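Local coordinates for protein aminotransferase, class III (Thermomicrobium roseum, PDB 6IO1) that catalyses amino-group transfer as a thermostable, (S)-enantioselective omega-transaminase, with pyridoxal 5'-phosphate as cofactor, at residues L148-A153 with D240-A245; H183-Y188 with V206-E211; F192-T197 with A389-F394; M275-V280 with R374-M379; G354-Q359 with I430-C435. All coordinates share one frame; numbering follows the deposited sequence.

Contact 1. Residues L148-A153 with D240-A245; sequences LSRRMA and DGYWPA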
# COMPACT_ATOMS: atom_id res chain seq x y z
N LEU B 148 7.81 19.74 -5.60
CA LEU B 148 7.48 20.83 -4.69
C LEU B 148 6.39 20.38 -3.72
O LEU B 148 5.36 19.84 -4.14
CB LEU B 148 7.02 22.07 -5.46
CG LEU B 148 8.10 22.86 -6.20
CD1 LEU B 148 7.46 23.90 -7.11
CD2 LEU B 148 9.07 23.51 -5.23
N SER B 149 6.62 20.61 -2.43
CA SER B 149 5.66 20.29 -1.39
C SER B 149 5.69 21.43 -0.37
O SER B 149 6.43 22.40 -0.53
CB SER B 149 5.97 18.94 -0.73
OG SER B 149 4.90 18.52 0.10
N ARG B 150 4.87 21.32 0.66
CA ARG B 150 4.73 22.38 1.64
C ARG B 150 4.96 21.87 3.05
O ARG B 150 4.78 20.68 3.34
CB ARG B 150 3.35 23.05 1.54
CG ARG B 150 3.05 23.65 0.18
CD ARG B 150 1.59 24.05 0.06
NE ARG B 150 0.70 22.90 0.12
CZ ARG B 150 -0.63 22.99 0.10
NH1 ARG B 150 -1.21 24.17 -0.02
NH2 ARG B 150 -1.37 21.89 0.16
N ARG B 151 5.37 22.78 3.92
CA ARG B 151 5.38 22.50 5.35
C ARG B 151 3.95 22.23 5.81
O ARG B 151 3.00 22.81 5.29
CB ARG B 151 5.96 23.69 6.13
CG ARG B 151 7.44 23.95 5.89
CD ARG B 151 7.88 25.21 6.64
NE ARG B 151 9.32 25.42 6.58
CZ ARG B 151 10.18 24.99 7.50
NH1 ARG B 151 9.73 24.35 8.57
NH2 ARG B 151 11.47 25.23 7.36
N MET B 152 3.80 21.27 6.73
CA MET B 152 2.54 20.82 7.30
C MET B 152 1.77 19.93 6.33
O MET B 152 0.65 19.52 6.65
CB MET B 152 1.63 21.97 7.77
CG MET B 152 2.30 22.95 8.72
SD MET B 152 1.28 24.37 9.13
CE MET B 152 0.14 23.65 10.31
N ALA B 153 2.31 19.64 5.15
CA ALA B 153 1.67 18.71 4.23
C ALA B 153 1.87 17.28 4.70
O ALA B 153 2.91 16.94 5.27
CB ALA B 153 2.23 18.88 2.82
N ASP B 240 -8.61 32.63 0.68
CA ASP B 240 -9.35 32.78 -0.56
C ASP B 240 -8.44 33.25 -1.68
O ASP B 240 -7.65 34.19 -1.50
CB ASP B 240 -10.51 33.76 -0.36
CG ASP B 240 -11.50 33.28 0.69
OD1 ASP B 240 -11.72 32.05 0.78
OD2 ASP B 240 -12.07 34.13 1.41
N GLY B 241 -8.54 32.60 -2.84
CA GLY B 241 -7.73 32.95 -3.99
C GLY B 241 -6.37 32.30 -4.04
O GLY B 241 -5.63 32.54 -5.00
N TYR B 242 -6.00 31.50 -3.03
CA TYR B 242 -4.68 30.89 -3.00
C TYR B 242 -4.48 29.92 -4.16
O TYR B 242 -3.50 30.02 -4.91
CB TYR B 242 -4.49 30.18 -1.66
CG TYR B 242 -3.33 29.20 -1.61
CD1 TYR B 242 -2.05 29.63 -1.27
CD2 TYR B 242 -3.51 27.85 -1.88
CE1 TYR B 242 -0.99 28.75 -1.22
CE2 TYR B 242 -2.46 26.96 -1.83
CZ TYR B 242 -1.20 27.42 -1.50
OH TYR B 242 -0.14 26.54 -1.45
N TRP B 243 -5.41 28.98 -4.32
CA TRP B 243 -5.24 27.93 -5.32
C TRP B 243 -5.21 28.45 -6.75
O TRP B 243 -4.36 27.98 -7.52
CB TRP B 243 -6.32 26.86 -5.12
CG TRP B 243 -5.92 25.83 -4.12
CD1 TRP B 243 -6.51 25.57 -2.92
CD2 TRP B 243 -4.80 24.94 -4.22
NE1 TRP B 243 -5.84 24.56 -2.27
CE2 TRP B 243 -4.78 24.16 -3.04
CE3 TRP B 243 -3.81 24.73 -5.18
CZ2 TRP B 243 -3.82 23.18 -2.82
CZ3 TRP B 243 -2.86 23.76 -4.95
CH2 TRP B 243 -2.86 23.00 -3.78
N PRO B 244 -6.09 29.36 -7.18
CA PRO B 244 -5.97 29.86 -8.56
C PRO B 244 -4.63 30.51 -8.85
O PRO B 244 -4.03 30.24 -9.90
CB PRO B 244 -7.13 30.86 -8.68
CG PRO B 244 -8.12 30.40 -7.67
CD PRO B 244 -7.32 29.86 -6.53
N ALA B 245 -4.12 31.33 -7.92
CA ALA B 245 -2.84 31.99 -8.13
C ALA B 245 -1.69 30.98 -8.19
O ALA B 245 -0.82 31.05 -9.07
CB ALA B 245 -2.60 33.02 -7.03

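Contact 2. Residues H183-Y188 with V206-E211; sequences HLTAPY and VQELEE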
# COMPACT_ATOMS: atom_id res chain seq x y z
N HIS B 183 10.34 21.90 0.08
CA HIS B 183 9.21 22.19 0.95
C HIS B 183 8.98 23.69 1.02
O HIS B 183 9.89 24.45 1.36
CB HIS B 183 9.43 21.60 2.34
CG HIS B 183 9.37 20.10 2.35
ND1 HIS B 183 10.49 19.31 2.21
CD2 HIS B 183 8.32 19.25 2.43
CE1 HIS B 183 10.14 18.04 2.23
NE2 HIS B 183 8.82 17.98 2.36
N LEU B 184 7.76 24.11 0.69
CA LEU B 184 7.33 25.49 0.77
C LEU B 184 6.63 25.75 2.10
O LEU B 184 6.34 24.83 2.87
CB LEU B 184 6.41 25.83 -0.40
CG LEU B 184 6.89 25.61 -1.83
CD1 LEU B 184 5.72 25.48 -2.80
CD2 LEU B 184 7.80 26.75 -2.26
N THR B 185 6.37 27.02 2.39
CA THR B 185 5.64 27.37 3.60
C THR B 185 4.17 27.02 3.46
O THR B 185 3.59 27.08 2.38
CB THR B 185 5.78 28.86 3.93
OG1 THR B 185 5.01 29.64 3.01
CG2 THR B 185 7.24 29.29 3.88
N ALA B 186 3.57 26.58 4.58
CA ALA B 186 2.13 26.24 4.61
C ALA B 186 1.30 27.52 4.58
O ALA B 186 1.71 28.50 5.24
CB ALA B 186 1.84 25.42 5.85
N PRO B 187 0.13 27.56 3.91
CA PRO B 187 -0.72 28.76 3.90
C PRO B 187 -1.53 28.69 5.20
O PRO B 187 -2.71 28.42 5.16
CB PRO B 187 -1.63 28.52 2.68
CG PRO B 187 -1.77 27.01 2.63
CD PRO B 187 -0.44 26.47 3.11
N TYR B 188 -0.84 28.94 6.32
CA TYR B 188 -1.39 28.85 7.67
C TYR B 188 -1.46 30.27 8.23
O TYR B 188 -0.53 30.76 8.87
CB TYR B 188 -0.49 27.92 8.49
CG TYR B 188 -0.87 27.67 9.93
CD1 TYR B 188 -2.18 27.79 10.37
CD2 TYR B 188 0.09 27.28 10.85
CE1 TYR B 188 -2.51 27.54 11.69
CE2 TYR B 188 -0.23 27.04 12.17
CZ TYR B 188 -1.53 27.17 12.59
OH TYR B 188 -1.85 26.92 13.90
N VAL B 206 2.59 33.55 -3.28
CA VAL B 206 2.91 33.50 -4.70
C VAL B 206 4.34 33.97 -4.94
O VAL B 206 5.08 33.37 -5.73
CB VAL B 206 1.90 34.35 -5.50
CG1 VAL B 206 2.40 34.58 -6.92
CG2 VAL B 206 0.54 33.68 -5.52
N GLN B 207 4.75 35.03 -4.25
CA GLN B 207 6.12 35.53 -4.39
C GLN B 207 7.13 34.48 -3.94
O GLN B 207 8.14 34.25 -4.62
CB GLN B 207 6.28 36.81 -3.57
CG GLN B 207 7.62 37.50 -3.69
CD GLN B 207 7.59 38.89 -3.10
OE1 GLN B 207 7.48 39.88 -3.82
NE2 GLN B 207 7.66 38.97 -1.77
N GLU B 208 6.85 33.81 -2.82
CA GLU B 208 7.75 32.76 -2.36
C GLU B 208 7.84 31.62 -3.36
O GLU B 208 8.93 31.12 -3.65
CB GLU B 208 7.30 32.24 -1.00
CG GLU B 208 8.00 30.97 -0.59
CD GLU B 208 7.30 30.24 0.51
OE1 GLU B 208 6.39 30.84 1.13
OE2 GLU B 208 7.62 29.06 0.75
N LEU B 209 6.70 31.20 -3.91
CA LEU B 209 6.70 30.11 -4.89
C LEU B 209 7.51 30.48 -6.13
O LEU B 209 8.33 29.69 -6.61
CB LEU B 209 5.27 29.74 -5.27
CG LEU B 209 5.12 28.76 -6.45
CD1 LEU B 209 5.85 27.46 -6.17
CD2 LEU B 209 3.65 28.50 -6.75
N GLU B 210 7.30 31.69 -6.65
CA GLU B 210 8.02 32.12 -7.84
C GLU B 210 9.52 32.18 -7.59
O GLU B 210 10.32 31.72 -8.42
CB GLU B 210 7.49 33.48 -8.32
CG GLU B 210 6.02 33.48 -8.71
CD GLU B 210 5.77 34.22 -10.01
OE1 GLU B 210 6.45 33.91 -11.01
OE2 GLU B 210 4.91 35.12 -10.02
N GLU B 211 9.92 32.77 -6.46
CA GLU B 211 11.35 32.89 -6.18
C GLU B 211 11.99 31.52 -5.94
O GLU B 211 13.14 31.29 -6.34
CB GLU B 211 11.56 33.85 -5.01
CG GLU B 211 11.15 35.26 -5.40
CD GLU B 211 11.68 36.34 -4.47
OE1 GLU B 211 12.79 36.83 -4.71
OE2 GLU B 211 10.96 36.71 -3.52

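Contact 3. Residues F192-T197 with A389-F394; sequences FGEGLT and ASKEKF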
# COMPACT_ATOMS: atom_id res chain seq x y z
N PHE B 192 1.18 32.31 10.49
CA PHE B 192 2.13 32.78 9.49
C PHE B 192 1.62 33.96 8.68
O PHE B 192 2.38 34.53 7.90
CB PHE B 192 2.50 31.64 8.53
CG PHE B 192 3.08 30.41 9.20
CD1 PHE B 192 3.56 30.47 10.50
CD2 PHE B 192 3.14 29.21 8.53
CE1 PHE B 192 4.09 29.35 11.12
CE2 PHE B 192 3.66 28.08 9.14
CZ PHE B 192 4.14 28.15 10.43
N GLY B 193 0.35 34.35 8.85
CA GLY B 193 -0.20 35.48 8.13
C GLY B 193 -0.81 36.53 9.04
O GLY B 193 -1.81 37.16 8.69
N GLU B 194 -0.20 36.72 10.21
CA GLU B 194 -0.73 37.64 11.21
C GLU B 194 -0.79 39.06 10.67
O GLU B 194 0.17 39.55 10.06
CB GLU B 194 0.12 37.59 12.48
CG GLU B 194 -0.26 36.49 13.45
CD GLU B 194 0.18 36.79 14.86
OE1 GLU B 194 1.38 37.09 15.06
OE2 GLU B 194 -0.67 36.74 15.78
N GLY B 195 -1.91 39.73 10.91
CA GLY B 195 -2.07 41.12 10.49
C GLY B 195 -2.06 41.31 9.00
O GLY B 195 -1.63 42.37 8.52
N LEU B 196 -2.52 40.32 8.24
CA LEU B 196 -2.55 40.39 6.79
C LEU B 196 -3.96 40.09 6.31
O LEU B 196 -4.70 39.32 6.94
CB LEU B 196 -1.58 39.40 6.15
CG LEU B 196 -0.08 39.58 6.40
CD1 LEU B 196 0.71 38.53 5.63
CD2 LEU B 196 0.37 40.98 6.03
N THR B 197 -4.34 40.71 5.20
CA THR B 197 -5.55 40.27 4.52
C THR B 197 -5.26 38.98 3.76
O THR B 197 -4.10 38.59 3.56
CB THR B 197 -6.08 41.35 3.58
OG1 THR B 197 -5.15 41.54 2.51
CG2 THR B 197 -6.25 42.67 4.33
N ALA B 389 -3.73 35.50 23.82
CA ALA B 389 -2.81 36.57 23.47
C ALA B 389 -1.43 36.02 23.12
O ALA B 389 -0.86 36.37 22.08
CB ALA B 389 -2.71 37.58 24.62
N SER B 390 -0.88 35.16 23.98
CA SER B 390 0.45 34.62 23.73
C SER B 390 0.45 33.63 22.56
O SER B 390 1.44 33.56 21.82
CB SER B 390 1.00 33.96 24.99
OG SER B 390 0.47 32.66 25.16
N LYS B 391 -0.62 32.86 22.41
CA LYS B 391 -0.76 31.84 21.37
C LYS B 391 0.21 30.68 21.55
O LYS B 391 0.41 29.89 20.62
CB LYS B 391 -0.57 32.42 19.96
CG LYS B 391 -1.74 33.20 19.41
CD LYS B 391 -1.42 33.66 18.01
CE LYS B 391 -2.60 34.30 17.31
NZ LYS B 391 -2.29 34.61 15.89
N GLU B 392 0.77 30.58 22.76
CA GLU B 392 1.76 29.52 23.09
C GLU B 392 1.09 28.15 23.23
O GLU B 392 0.04 28.06 23.91
CB GLU B 392 2.51 29.89 24.38
CG GLU B 392 1.59 30.10 25.57
CD GLU B 392 2.31 30.35 26.88
OE1 GLU B 392 1.67 30.86 27.82
OE2 GLU B 392 3.51 30.03 26.96
N LYS B 393 1.72 27.14 22.63
CA LYS B 393 1.35 25.74 22.68
C LYS B 393 1.68 25.20 24.06
O LYS B 393 2.61 25.66 24.73
CB LYS B 393 2.11 25.04 21.55
CG LYS B 393 1.29 24.97 20.29
CD LYS B 393 2.01 24.36 19.16
CE LYS B 393 0.97 24.24 18.13
NZ LYS B 393 0.36 25.41 17.64
N PHE B 394 0.91 24.22 24.50
CA PHE B 394 1.22 23.60 25.78
C PHE B 394 2.52 22.80 25.64
O PHE B 394 2.75 22.17 24.61
CB PHE B 394 0.05 22.71 26.23
CG PHE B 394 -1.07 23.44 26.94
CD1 PHE B 394 -2.14 23.97 26.23
CD2 PHE B 394 -1.07 23.56 28.32
CE1 PHE B 394 -3.17 24.62 26.88
CE2 PHE B 394 -2.11 24.22 28.98
CZ PHE B 394 -3.15 24.75 28.25

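Contact 4. Residues M275-V280 with R374-M379; sequences MQQYGV and RGKGLM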
# COMPACT_ATOMS: atom_id res chain seq x y z
N MET B 275 -11.15 19.90 -5.59
CA MET B 275 -10.80 20.70 -6.76
C MET B 275 -11.95 21.59 -7.19
O MET B 275 -11.74 22.72 -7.65
CB MET B 275 -10.33 19.81 -7.92
CG MET B 275 -11.37 18.83 -8.46
SD MET B 275 -10.66 17.50 -9.46
CE MET B 275 -10.56 18.27 -11.08
N GLN B 276 -13.19 21.10 -7.07
CA GLN B 276 -14.35 21.91 -7.42
C GLN B 276 -14.50 23.09 -6.47
O GLN B 276 -14.88 24.19 -6.89
CB GLN B 276 -15.62 21.06 -7.43
CG GLN B 276 -16.85 21.84 -7.86
CD GLN B 276 -18.06 20.96 -8.08
OE1 GLN B 276 -17.97 19.73 -8.04
NE2 GLN B 276 -19.21 21.58 -8.30
N GLN B 277 -14.22 22.88 -5.18
CA GLN B 277 -14.34 23.97 -4.21
C GLN B 277 -13.42 25.13 -4.57
O GLN B 277 -13.82 26.30 -4.49
CB GLN B 277 -14.01 23.47 -2.80
CG GLN B 277 -15.02 22.52 -2.20
CD GLN B 277 -16.13 23.24 -1.46
OE1 GLN B 277 -16.12 24.46 -1.34
NE2 GLN B 277 -17.09 22.48 -0.96
N TYR B 278 -12.19 24.83 -4.97
CA TYR B 278 -11.16 25.84 -5.15
C TYR B 278 -10.87 26.16 -6.61
O TYR B 278 -9.90 26.87 -6.90
CB TYR B 278 -9.89 25.40 -4.41
CG TYR B 278 -10.12 25.32 -2.92
CD1 TYR B 278 -10.10 26.47 -2.14
CD2 TYR B 278 -10.39 24.11 -2.30
CE1 TYR B 278 -10.32 26.41 -0.78
CE2 TYR B 278 -10.61 24.04 -0.94
CZ TYR B 278 -10.58 25.20 -0.18
OH TYR B 278 -10.80 25.14 1.17
N GLY B 279 -11.69 25.66 -7.53
CA GLY B 279 -11.57 25.98 -8.94
C GLY B 279 -10.20 25.70 -9.52
O GLY B 279 -9.57 26.58 -10.11
N VAL B 280 -9.73 24.47 -9.36
CA VAL B 280 -8.43 24.05 -9.87
C VAL B 280 -8.62 22.79 -10.70
O VAL B 280 -9.49 21.96 -10.42
CB VAL B 280 -7.41 23.85 -8.73
CG1 VAL B 280 -7.53 22.46 -8.12
CG2 VAL B 280 -6.00 24.11 -9.22
N ARG B 374 -11.25 26.19 13.18
CA ARG B 374 -11.28 26.32 11.73
C ARG B 374 -11.82 25.04 11.12
O ARG B 374 -11.77 23.97 11.74
CB ARG B 374 -9.89 26.64 11.15
CG ARG B 374 -8.80 25.65 11.52
CD ARG B 374 -7.46 26.11 10.98
NE ARG B 374 -6.37 25.22 11.37
CZ ARG B 374 -5.65 25.36 12.48
NH1 ARG B 374 -5.91 26.36 13.31
NH2 ARG B 374 -4.68 24.51 12.76
N GLY B 375 -12.39 25.15 9.93
CA GLY B 375 -12.91 23.98 9.26
C GLY B 375 -13.34 24.27 7.84
O GLY B 375 -13.64 25.41 7.48
N LYS B 376 -13.36 23.20 7.05
CA LYS B 376 -13.91 23.20 5.70
C LYS B 376 -14.71 21.92 5.53
O LYS B 376 -14.17 20.82 5.72
CB LYS B 376 -12.82 23.30 4.64
CG LYS B 376 -13.36 23.36 3.23
CD LYS B 376 -14.22 24.59 3.01
CE LYS B 376 -14.78 24.62 1.60
NZ LYS B 376 -15.78 25.71 1.42
N GLY B 377 -16.00 22.06 5.22
CA GLY B 377 -16.85 20.88 5.11
C GLY B 377 -16.87 20.17 6.45
O GLY B 377 -17.08 20.78 7.50
N LEU B 378 -16.63 18.87 6.42
CA LEU B 378 -16.62 18.07 7.64
C LEU B 378 -15.24 17.96 8.26
O LEU B 378 -15.07 17.21 9.23
CB LEU B 378 -17.19 16.68 7.36
CG LEU B 378 -18.71 16.61 7.54
CD1 LEU B 378 -19.18 15.18 7.42
CD2 LEU B 378 -19.12 17.20 8.88
N MET B 379 -14.24 18.67 7.73
CA MET B 379 -12.92 18.70 8.33
C MET B 379 -12.85 19.87 9.31
O MET B 379 -12.98 21.02 8.90
CB MET B 379 -11.84 18.85 7.25
CG MET B 379 -11.93 17.83 6.13
SD MET B 379 -10.78 18.17 4.79
CE MET B 379 -9.24 18.30 5.68

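Contact 5. Residues G354-Q359 with I430-C435; sequences GAYLLQ and ISRAEC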
# COMPACT_ATOMS: atom_id res chain seq x y z
N GLY B 354 -21.17 20.48 8.32
CA GLY B 354 -19.92 21.17 8.58
C GLY B 354 -20.11 22.62 8.95
O GLY B 354 -19.45 23.14 9.84
N ALA B 355 -21.02 23.31 8.25
CA ALA B 355 -21.32 24.69 8.60
C ALA B 355 -21.90 24.78 10.01
O ALA B 355 -21.50 25.65 10.80
CB ALA B 355 -22.27 25.31 7.58
N TYR B 356 -22.82 23.87 10.34
CA TYR B 356 -23.40 23.87 11.68
C TYR B 356 -22.34 23.58 12.74
O TYR B 356 -22.30 24.24 13.79
CB TYR B 356 -24.53 22.84 11.76
CG TYR B 356 -25.15 22.73 13.13
CD1 TYR B 356 -25.97 23.74 13.63
CD2 TYR B 356 -24.91 21.62 13.94
CE1 TYR B 356 -26.54 23.64 14.88
CE2 TYR B 356 -25.48 21.52 15.19
CZ TYR B 356 -26.29 22.53 15.66
OH TYR B 356 -26.85 22.43 16.91
N LEU B 357 -21.48 22.59 12.49
CA LEU B 357 -20.43 22.24 13.43
C LEU B 357 -19.45 23.39 13.61
O LEU B 357 -19.04 23.68 14.73
CB LEU B 357 -19.69 20.98 12.96
CG LEU B 357 -20.37 19.64 13.22
CD1 LEU B 357 -19.67 18.52 12.46
CD2 LEU B 357 -20.40 19.34 14.71
N LEU B 358 -19.06 24.05 12.52
CA LEU B 358 -18.16 25.19 12.63
C LEU B 358 -18.81 26.31 13.43
O LEU B 358 -18.17 26.90 14.31
CB LEU B 358 -17.77 25.68 11.24
CG LEU B 358 -16.73 26.81 11.20
CD1 LEU B 358 -15.50 26.44 12.01
CD2 LEU B 358 -16.36 27.14 9.76
N GLN B 359 -20.08 26.61 13.15
CA GLN B 359 -20.77 27.68 13.87
C GLN B 359 -20.83 27.38 15.36
O GLN B 359 -20.52 28.24 16.19
CB GLN B 359 -22.18 27.87 13.30
CG GLN B 359 -23.13 28.59 14.24
CD GLN B 359 -24.54 28.67 13.69
OE1 GLN B 359 -24.78 29.30 12.66
NE2 GLN B 359 -25.49 28.02 14.37
N ILE B 430 -23.72 12.50 9.16
CA ILE B 430 -24.00 12.94 10.53
C ILE B 430 -25.18 13.91 10.54
O ILE B 430 -25.26 14.84 9.74
CB ILE B 430 -22.74 13.55 11.16
CG1 ILE B 430 -22.96 13.80 12.65
CG2 ILE B 430 -22.32 14.83 10.44
CD1 ILE B 430 -21.67 14.03 13.42
N SER B 431 -26.13 13.64 11.43
CA SER B 431 -27.29 14.48 11.60
C SER B 431 -27.03 15.62 12.59
O SER B 431 -25.97 15.71 13.22
CB SER B 431 -28.48 13.65 12.10
OG SER B 431 -28.33 13.32 13.47
N ARG B 432 -28.09 16.41 12.81
CA ARG B 432 -28.09 17.53 13.78
C ARG B 432 -27.96 17.01 15.22
O ARG B 432 -27.16 17.61 15.97
CB ARG B 432 -29.38 18.35 13.63
CG ARG B 432 -29.41 19.62 14.46
CD ARG B 432 -30.66 20.44 14.23
NE ARG B 432 -30.66 21.69 14.99
CZ ARG B 432 -30.18 22.84 14.54
NH1 ARG B 432 -29.64 22.91 13.33
NH2 ARG B 432 -30.22 23.92 15.31
N ALA B 433 -28.65 15.92 15.59
CA ALA B 433 -28.57 15.45 16.96
C ALA B 433 -27.20 14.85 17.24
O ALA B 433 -26.60 15.11 18.29
CB ALA B 433 -29.68 14.45 17.24
N GLU B 434 -26.68 14.08 16.29
CA GLU B 434 -25.34 13.54 16.44
C GLU B 434 -24.29 14.65 16.46
O GLU B 434 -23.29 14.56 17.19
CB GLU B 434 -25.08 12.53 15.32
CG GLU B 434 -26.12 11.41 15.33
CD GLU B 434 -26.19 10.66 14.02
OE1 GLU B 434 -25.74 11.19 12.99
OE2 GLU B 434 -26.71 9.52 14.02
N CYS B 435 -24.50 15.71 15.68
CA CYS B 435 -23.60 16.86 15.74
C CYS B 435 -23.60 17.48 17.12
O CYS B 435 -22.54 17.87 17.63
CB CYS B 435 -23.98 17.90 14.69
SG CYS B 435 -23.42 17.54 13.01

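Contact 1. Residues L148-A153 with D240-A245
R150 closes strand 146-150 of the mixed sheet that carries the cofactor site, and it meets Y242 and W243 in the first turn of helix 242-253. The backbones stay apart, and long side chains cross the gap, R150 from the strand and Y242 and W243 from the helix. R150 NH1 donates to Y242 OH at 3.0 Å, with a bent N-H...O angle of 141°. The acceptor sits near the guanidinium edge but is tilted out of its plane. The bend of the arginine chain at its third torsion (chi3 -65°) turns the guanidinium toward the hydroxyl. R150 CD lies 3.4 Å from the same Y242 OH. Guanidinium and phenol ring come from opposite directions and are turned only 18° against each other. W243 meets the same group obliquely, with its CZ2 4.0 Å from R150 NH1. Y242 and W243 are packed on each other: Y242 CE2 lies 3.8 Å above the indole plane, over its centre, while W243 CD1 is at the edge of the phenol ring. R150 NH2 bonds E227 O and W243 NE1 bonds P228 O. E227 is one of the residues of the PMP pocket, and the R150 side chain is about 9 Å from the bound PMP. After R150 the chain leaves the sheet by a type II turn, closed by A153 N on R150 O. The arginine charge is buried. Its two acceptors, the hydroxyl of Y242 and the main-chain carbonyl of E227, are neutral. The cation would probably polarise the phenol and make its proton a better donor.

Contact 2. Residues H183-Y188 with V206-E211
T185 holds the carboxylate of E208 with two donors. T185 OG1 gives its proton to E208 OE1 at 2.6 Å, and T185 N gives its hydrogen to E208 OE2 at 2.9 Å, nearly straight at 168°. Each oxygen receives its donor on the syn lone pair, the side that faces the other oxygen. The hydroxyl and main-chain N-H of one residue thus grip both oxygens, which limits the rotation of the carboxylate. The contact lies in a beta-alpha-beta crossover: strand 181-184 leads through helix 198-216 to strand 221-226, and strand 146-150 lies between the two in the sheet. T185 follows directly after the edge strand 181-184. Its OG1 sits between backbone N and carbonyl carbon (chi1 73°), which lets hydroxyl and N-H face the same carboxylate. E208 leaves the helix with CG anti to its N and the chain extended beyond, long enough to span the gap. A leucine in place of E208 would bring no oxygen here, and both T185 N and T185 OG1 would probably lose their acceptor. Two donors at the carboxylate would probably favour its ionised form. Carbon groups flank E208 OE2: T185 CG2 lies 3.2 Å from it and L184 CB 3.6 Å. The apolar part of the contact is a leucine pair. L209, next along the helix, also touches L148 of the neighbouring strand and I246 and V249 of helix 242-253. Its CD1 meets L184 CD1 at 3.9 Å.

Contact 3. Residues F192-T197 with A389-F394
K391 and E194 form a salt bridge, with K391 NZ donating to E194 OE2 at 2.7 Å. The two side chains approach from opposite directions, each extended beyond CG. The ammonium does not lie in the carboxylate plane. It meets OE2 from above, 40° out of that plane. K391 CE follows at 3.5 Å from the same oxygen. K391 NZ has further partners just before 192-197: it bonds Y190 O and makes a cation-pi contact with the Y190 ring. The ammonium is therefore held by a charge, a carbonyl and a ring together. A methionine in place of K391 would carry no charge and no N-H, and would probably leave E194 OE2 and Y190 O without this donor and the Y190 ring without its cation. The bridge ties two loops. One links helices 189-192 and 198-216 beside the cofactor-site sheet. The other follows strand 379-384 of the second sheet, which probably belongs to the smaller domain of this aminotransferase fold. E194 sits in a type II turn from G193 to L196, closed by a weak bond from L196 N to G193 O at 3.3 Å. The turn directs the CB of E194 at the opposite loop. Just after it, T197 is the N-cap of helix 198-216. K391 has a positive phi (67°), and its carbonyl O accepts from R191 NH2, which holds the lysine backbone against helix 189-192.

Contact 4. Residues M275-V280 with R374-M379
Q277 and K376 face each other with CA atoms 9.9 Å apart, the first in the last turn of the short helix 274-278 and the second at the start of a type II' turn. That turn, K376 to M379, joins strands 370-376 and 379-384 in a tight beta hairpin. K376 N bonds M379 O and M379 N bonds K376 O, both at 2.9 Å. G377 takes the positive phi that the turn needs. The helix ends at G279 in a Schellman motif, with V280 N on M275 O. The side chains bridge the gap. K376 NZ donates to Q277 OE1 at 3.0 Å, coming from above the amide plane, 53° out of it. The kink of K376 at its second torsion (chi2 62°) and that of Q277 (chi2 -88°) bring amide and ammonium together. K376 CE is also close, 3.6 Å from Q277 CD. Y278, whose ring also meets that of W243 in helix 242-253, runs past K376 in the opposite direction. Its hydroxyl lies beside the aliphatic chain: Y278 OH is 3.7 Å from K376 CG and 3.9 Å from K376 CD.

Contact 5. Residues G354-Q359 with I430-C435
The hydroxyl of Y356, in helix 346-361, bonds D436 OD1 further along helix 432-450, and its ring meets R432 and C435 in the first turn of that helix. The turn opens with a capping box. S431 N donates to E434 OE1 at 2.9 Å, almost straight, and E434 N returns a weak bond to S431 OG. C435 N bonds S431 O in the same turn. The two helices pack together, and L357 touches both C435 of helix 432-450 and L380 of strand 379-384. Y356 is the larger partner. Its CG is anti to the backbone N (chi1 178°), which sends the ring across to the other helix. C435 CB lies at the ring edge, in its plane, 3.9 Å from Y356 CD2. R432 takes another part of the same ring. Its extended chain crosses Y356 at about a right angle, and Y356 CZ lies over one guanidinium face. The planes are 41° apart, so the groups are not stacked flat. Y356 CE1 and R432 NH1 are 3.5 Å apart. The tyrosine is thus held at its hydroxyl and packed along its ring. On the buried side L357 packs against the cysteine. Its CD2 is 3.9 Å from C435 CB, and its CG is 3.7 Å from C435 SG.

In the fold
Contact 1 is the buried one. Contacts 2 and 5 are partly buried, and contacts 3 and 4 lie at the surface. Contacts 1 and 2 share the cofactor-site sheet, where strands 146-150 and 181-184 are neighbours. Contact 4 touches contact 1 through Y278 on W243, and contact 5 through L378 on L357. It thus links the cofactor-site side to the second sheet and the helices packed by it. Contact 3 joins loops at the periphery. The chemistry differs with place: an arginine on neutral oxygens in contact 1, a carboxylate held by neutral donors in contact 2, a lysine-carboxylate bridge in contact 3 and a lysine on an amide in contact 4. Contact 5 is mainly side-chain packing, without a bond between its segments.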